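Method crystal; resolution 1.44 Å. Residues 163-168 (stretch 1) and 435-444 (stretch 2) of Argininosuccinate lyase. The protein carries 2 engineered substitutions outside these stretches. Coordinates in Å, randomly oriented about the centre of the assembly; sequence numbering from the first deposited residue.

Stretch 1 163-168: AQPITL
Stretch 2 (435-444) DPWQNVLRRE

How do the two backbones lie against each other? Residues 163-167 form the last part of a strand: Ala 163 (phi/psi -109/-73), then the extended Gln 164 (-148/166), Pro 165 (-76/138), Ile 166 (-136/-158) and Thr 167 (-130/160), before Leu 168 turns helical at -59/-37. The helix beginning at Pro 436 runs across this strand, its N-to-C direction at 77° to that of the strand, with the axes 7.2 Å apart at closest approach. From Pro 436 to Arg 442 phi stays near -65° and psi between -25° and -48°, with Val 440 N bonded to Pro 436 O at 3.2 Å and Leu 441 N to Trp 437 O at 2.9 Å; Arg 443 departs to -91/77. Two CA pairs set the register: Pro 165 CA to Pro 436 CA at 6.0 Å, and Ile 166 CA to Val 440 CA at 5.7 Å.

What holds the start of the helix in shape? Asp 435 (chi1 180°, t) is the N-cap: its OD1 accepts weak hydrogen bonds from Trp 437 N at 2.9 Å and Gln 438 N at 3.3 Å, occupying amides that have no preceding helical turn to bond. Asp 435 O takes both Asn 439 N at 3.0 Å and Asn 439 ND2 at 2.9 Å, so the Asn 439 side chain (chi1 -83°, m) folds back along its own helix.

Which apolar groups fill the crossing? The CA-to-CB bond of Pro 165 points toward the helix, and this residue, its ring C-gamma exo, loses the most surface, 90 Å². Pro 165 CG packs 3.6 Å from Asn 439 CB and 4.3 Å from Pro 436 CB, while Pro 165 CB lies 4.1 Å from Val 440 CG2. Val 440 (chi1 170°, t) also places CG2 3.5 Å from Ile 166 O; the CA-to-CB bond of Ile 166 (chi1 60°, p; chi2 158°, t) points away. Thr 167 (chi1 67°, p) brings its CG2 to 3.9 Å from Val 440 CG1 and 4.1 Å from Trp 437 CZ3, meeting the indole at its edge. The CA-to-CB bond of Trp 437 points away, yet chi1 -175° (t) and chi2 -121° bring the ring end back.

Where does the polar chemistry lie? The CA-to-CB bond of Arg 443 points toward the strand; with chi1 -69° (m), chi2 and chi3 both 167° (t) and chi4 72°, Arg 443 NE donates to Gln 164 OE1 at 3.2 Å, a cationic guanidinium N-H meeting a neutral amide oxygen near the guanidinium plane. Gln 164 has chi1 -65° (m), chi2 176° (t) and chi3 -8°. A water accepts from Gln 164 NE2 at 3.0 Å and, weakly, from Arg 443 NH1 at 3.1 Å, bridging the pair. Arg 443 NH2 donates to Asn 439 O at 3.0 Å, tying the guanidinium to the helix.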

ATOM      1  N   ALA A 163     -10.064 -18.989  25.094  1.00 12.58           N
ATOM      2  CA  ALA A 163      -9.194 -18.396  26.113  1.00 12.62           C
ATOM      3  C   ALA A 163      -9.814 -18.451  27.503  1.00 13.57           C
ATOM      4  O   ALA A 163      -9.346 -19.227  28.346  1.00 14.28           O
ATOM      5  CB  ALA A 163      -8.797 -16.973  25.710  1.00 12.76           C
ATOM      6  N   GLN A 164     -10.826 -17.634  27.791  1.00 13.31           N
ATOM      7  CA  GLN A 164     -11.470 -17.592  29.104  1.00 14.41           C
ATOM      8  C   GLN A 164     -12.934 -17.238  28.920  1.00 13.81           C
ATOM      9  O   GLN A 164     -13.352 -16.752  27.867  1.00 13.83           O
ATOM     10  CB  GLN A 164     -10.799 -16.572  30.026  1.00 16.23           C
ATOM     11  CG  GLN A 164      -9.348 -16.885  30.420  1.00 16.20           C
ATOM     12  CD  GLN A 164      -8.718 -15.777  31.248  1.00 16.55           C
ATOM     13  OE1 GLN A 164      -9.296 -14.698  31.417  1.00 16.76           O
ATOM     14  NE2 GLN A 164      -7.521 -16.034  31.764  1.00 16.12           N
ATOM     15  N   PRO A 165     -13.760 -17.431  29.966  1.00 14.31           N
ATOM     16  CA  PRO A 165     -15.177 -17.054  29.866  1.00 14.88           C
ATOM     17  C   PRO A 165     -15.386 -15.549  29.979  1.00 15.13           C
ATOM     18  O   PRO A 165     -14.781 -14.883  30.820  1.00 15.12           O
ATOM     19  CB  PRO A 165     -15.825 -17.784  31.055  1.00 16.31           C
ATOM     20  CG  PRO A 165     -14.834 -18.856  31.445  1.00 16.54           C
ATOM     21  CD  PRO A 165     -13.499 -18.228  31.177  1.00 15.21           C
ATOM     22  N   ILE A 166     -16.274 -15.028  29.122  1.00 14.70           N
ATOM     23  CA  ILE A 166     -16.735 -13.644  29.176  1.00 14.00           C
ATOM     24  C   ILE A 166     -18.246 -13.661  28.963  1.00 14.59           C
ATOM     25  O   ILE A 166     -18.900 -14.687  29.164  1.00 14.83           O
ATOM     26  CB  ILE A 166     -16.028 -12.774  28.121  1.00 14.01           C
ATOM     27  CG1 ILE A 166     -16.311 -13.297  26.714  1.00 13.55           C
ATOM     28  CG2 ILE A 166     -14.533 -12.723  28.381  1.00 14.16           C
ATOM     29  CD1 ILE A 166     -16.113 -12.246  25.621  1.00 13.95           C
ATOM     30  N   THR A 167     -18.806 -12.531  28.536  1.00 14.42           N
ATOM     31  CA  THR A 167     -20.181 -12.498  28.059  1.00 14.75           C
ATOM     32  C   THR A 167     -20.207 -11.800  26.707  1.00 15.12           C
ATOM     33  O   THR A 167     -19.290 -11.053  26.350  1.00 14.57           O
ATOM     34  CB  THR A 167     -21.110 -11.737  29.009  1.00 14.57           C
ATOM     35  OG1 THR A 167     -20.736 -10.352  28.993  1.00 13.96           O
ATOM     36  CG2 THR A 167     -21.017 -12.285  30.417  1.00 14.48           C
ATOM     37  N   LEU A 168     -21.277 -12.039  25.948  1.00 14.69           N
ATOM     38  CA  LEU A 168     -21.445 -11.323  24.687  1.00 14.25           C
ATOM     39  C   LEU A 168     -21.480  -9.812  24.910  1.00 14.16           C
ATOM     40  O   LEU A 168     -20.935  -9.049  24.103  1.00 14.14           O
ATOM     41  CB  LEU A 168     -22.694 -11.829  23.963  1.00 13.85           C
ATOM     42  CG  LEU A 168     -23.054 -11.150  22.638  1.00 14.55           C
ATOM     43  CD1 LEU A 168     -21.898 -11.228  21.642  1.00 15.05           C
ATOM     44  CD2 LEU A 168     -24.302 -11.779  22.064  1.00 14.88           C
ATOM     45  N   ASP A 435     -16.680 -23.480  37.258  1.00 22.75           N
ATOM     46  CA  ASP A 435     -18.004 -22.994  36.893  1.00 22.03           C
ATOM     47  C   ASP A 435     -17.814 -21.761  36.024  1.00 21.38           C
ATOM     48  O   ASP A 435     -17.292 -20.747  36.512  1.00 21.36           O
ATOM     49  CB  ASP A 435     -18.757 -22.641  38.175  1.00 23.08           C
ATOM     50  CG  ASP A 435     -20.154 -22.115  37.914  1.00 24.83           C
ATOM     51  OD1 ASP A 435     -20.402 -21.513  36.852  1.00 25.16           O
ATOM     52  OD2 ASP A 435     -21.017 -22.285  38.805  1.00 26.85           O
ATOM     53  N   PRO A 436     -18.194 -21.788  34.737  1.00 20.95           N
ATOM     54  CA  PRO A 436     -17.862 -20.647  33.872  1.00 19.74           C
ATOM     55  C   PRO A 436     -18.559 -19.364  34.269  1.00 18.90           C
ATOM     56  O   PRO A 436     -18.033 -18.276  34.005  1.00 19.72           O
ATOM     57  CB  PRO A 436     -18.285 -21.117  32.469  1.00 20.13           C
ATOM     58  CG  PRO A 436     -19.330 -22.157  32.723  1.00 22.23           C
ATOM     59  CD  PRO A 436     -18.958 -22.828  34.014  1.00 22.86           C
ATOM     60  N   TRP A 437     -19.752 -19.446  34.867  1.00 18.67           N
ATOM     61  CA  TRP A 437     -20.407 -18.228  35.320  1.00 17.97           C
ATOM     62  C   TRP A 437     -19.654 -17.623  36.498  1.00 17.24           C
ATOM     63  O   TRP A 437     -19.522 -16.396  36.584  1.00 17.22           O
ATOM     64  CB  TRP A 437     -21.867 -18.496  35.686  1.00 19.02           C
ATOM     65  CG  TRP A 437     -22.608 -17.236  36.047  1.00 20.63           C
ATOM     66  CD1 TRP A 437     -23.240 -16.954  37.226  1.00 24.33           C
ATOM     67  CD2 TRP A 437     -22.763 -16.075  35.226  1.00 20.87           C
ATOM     68  NE1 TRP A 437     -23.788 -15.690  37.182  1.00 24.55           N
ATOM     69  CE2 TRP A 437     -23.512 -15.134  35.960  1.00 21.99           C
ATOM     70  CE3 TRP A 437     -22.345 -15.741  33.930  1.00 21.84           C
ATOM     71  CZ2 TRP A 437     -23.848 -13.884  35.446  1.00 22.84           C
ATOM     72  CZ3 TRP A 437     -22.683 -14.502  33.426  1.00 23.76           C
ATOM     73  CH2 TRP A 437     -23.424 -13.589  34.180  1.00 23.47           C
ATOM     74  N   GLN A 438     -19.141 -18.466  37.403  1.00 18.48           N
ATOM     75  CA  GLN A 438     -18.286 -17.947  38.470  1.00 18.79           C
ATOM     76  C   GLN A 438     -17.001 -17.343  37.915  1.00 18.67           C
ATOM     77  O   GLN A 438     -16.463 -16.397  38.502  1.00 19.35           O
ATOM     78  CB  GLN A 438     -17.982 -19.013  39.522  1.00 21.01           C
ATOM     79  CG  GLN A 438     -19.212 -19.504  40.265  1.00 28.57           C
ATOM     80  CD  GLN A 438     -19.970 -18.395  40.971  1.00 47.40           C
ATOM     81  OE1 GLN A 438     -19.387 -17.585  41.690  1.00 57.10           O
ATOM     82  NE2 GLN A 438     -21.278 -18.353  40.762  1.00 56.25           N
ATOM     83  N   ASN A 439     -16.482 -17.873  36.796  1.00 19.07           N
ATOM     84  CA  ASN A 439     -15.322 -17.240  36.169  1.00 18.16           C
ATOM     85  C   ASN A 439     -15.661 -15.809  35.771  1.00 18.05           C
ATOM     86  O   ASN A 439     -14.835 -14.896  35.908  1.00 19.15           O
ATOM     87  CB  ASN A 439     -14.878 -17.999  34.909  1.00 17.68           C
ATOM     88  CG  ASN A 439     -13.996 -19.185  35.200  1.00 18.91           C
ATOM     89  OD1 ASN A 439     -12.908 -19.303  34.639  1.00 20.18           O
ATOM     90  ND2 ASN A 439     -14.468 -20.082  36.040  1.00 19.41           N
ATOM     91  N   VAL A 440     -16.867 -15.602  35.229  1.00 16.82           N
ATOM     92  CA  VAL A 440     -17.287 -14.267  34.826  1.00 16.02           C
ATOM     93  C   VAL A 440     -17.454 -13.376  36.045  1.00 16.39           C
ATOM     94  O   VAL A 440     -16.928 -12.259  36.095  1.00 17.80           O
ATOM     95  CB  VAL A 440     -18.584 -14.346  33.999  1.00 16.32           C
ATOM     96  CG1 VAL A 440     -19.154 -12.972  33.793  1.00 16.67           C
ATOM     97  CG2 VAL A 440     -18.306 -15.006  32.646  1.00 17.22           C
ATOM     98  N   LEU A 441     -18.159 -13.876  37.065  1.00 17.13           N
ATOM     99  CA  LEU A 441     -18.431 -13.068  38.248  1.00 18.05           C
ATOM    100  C   LEU A 441     -17.150 -12.660  38.965  1.00 18.65           C
ATOM    101  O   LEU A 441     -17.067 -11.555  39.522  1.00 20.25           O
ATOM    102  CB  LEU A 441     -19.355 -13.834  39.193  1.00 18.77           C
ATOM    103  CG  LEU A 441     -20.781 -14.066  38.702  1.00 19.89           C
ATOM    104  CD1 LEU A 441     -21.600 -14.809  39.771  1.00 21.15           C
ATOM    105  CD2 LEU A 441     -21.437 -12.759  38.328  1.00 20.68           C
ATOM    106  N   ARG A 442     -16.143 -13.536  38.991  1.00 17.65           N
ATOM    107  CA  ARG A 442     -14.889 -13.190  39.652  1.00 18.12           C
ATOM    108  C   ARG A 442     -14.128 -12.083  38.929  1.00 17.59           C
ATOM    109  O   ARG A 442     -13.336 -11.380  39.566  1.00 19.15           O
ATOM    110  CB  ARG A 442     -13.999 -14.430  39.776  1.00 19.26           C
ATOM    111  CG  ARG A 442     -14.408 -15.327  40.927  1.00 21.20           C
ATOM    112  CD  ARG A 442     -13.405 -16.430  41.159  1.00 22.05           C
ATOM    113  NE  ARG A 442     -13.482 -17.471  40.142  1.00 22.75           N
ATOM    114  CZ  ARG A 442     -14.225 -18.573  40.247  1.00 23.80           C
ATOM    115  NH1 ARG A 442     -14.958 -18.801  41.330  1.00 24.86           N
ATOM    116  NH2 ARG A 442     -14.221 -19.464  39.264  1.00 24.08           N
ATOM    117  N   ARG A 443     -14.350 -11.912  37.628  1.00 17.28           N
ATOM    118  CA  ARG A 443     -13.645 -10.905  36.834  1.00 17.21           C
ATOM    119  C   ARG A 443     -14.465  -9.620  36.864  1.00 17.95           C
ATOM    120  O   ARG A 443     -15.155  -9.259  35.905  1.00 17.90           O
ATOM    121  CB  ARG A 443     -13.419 -11.419  35.419  1.00 17.17           C
ATOM    122  CG  ARG A 443     -12.409 -12.560  35.340  1.00 17.65           C
ATOM    123  CD  ARG A 443     -12.433 -13.257  33.978  1.00 17.45           C
ATOM    124  NE  ARG A 443     -11.250 -14.107  33.863  1.00 18.55           N
ATOM    125  CZ  ARG A 443     -11.083 -15.241  34.533  1.00 20.42           C
ATOM    126  NH1 ARG A 443      -9.958 -15.941  34.408  1.00 22.31           N
ATOM    127  NH2 ARG A 443     -12.042 -15.680  35.337  1.00 20.71           N
ATOM    128  N   GLU A 444     -14.370  -8.914  37.997  1.00 19.66           N
ATOM    129  CA  GLU A 444     -15.258  -7.794  38.296  1.00 22.34           C
ATOM    130  C   GLU A 444     -14.579  -6.423  38.309  1.00 24.33           C
ATOM    131  O   GLU A 444     -15.225  -5.434  38.670  1.00 26.89           O
ATOM    132  CB  GLU A 444     -16.001  -8.038  39.614  1.00 29.71           C
ATOM    133  CG  GLU A 444     -15.086  -8.281  40.801  1.00 46.67           C
ATOM    134  CD  GLU A 444     -15.855  -8.408  42.100  1.00 60.94           C
ATOM    135  OE1 GLU A 444     -15.216  -8.614  43.153  1.00 61.28           O
ATOM    136  OE2 GLU A 444     -17.100  -8.300  42.059  1.00 68.68           O
TER
HETATM  137  O   HOH W   1      -7.399 -14.237  34.146  1.00 16.78           O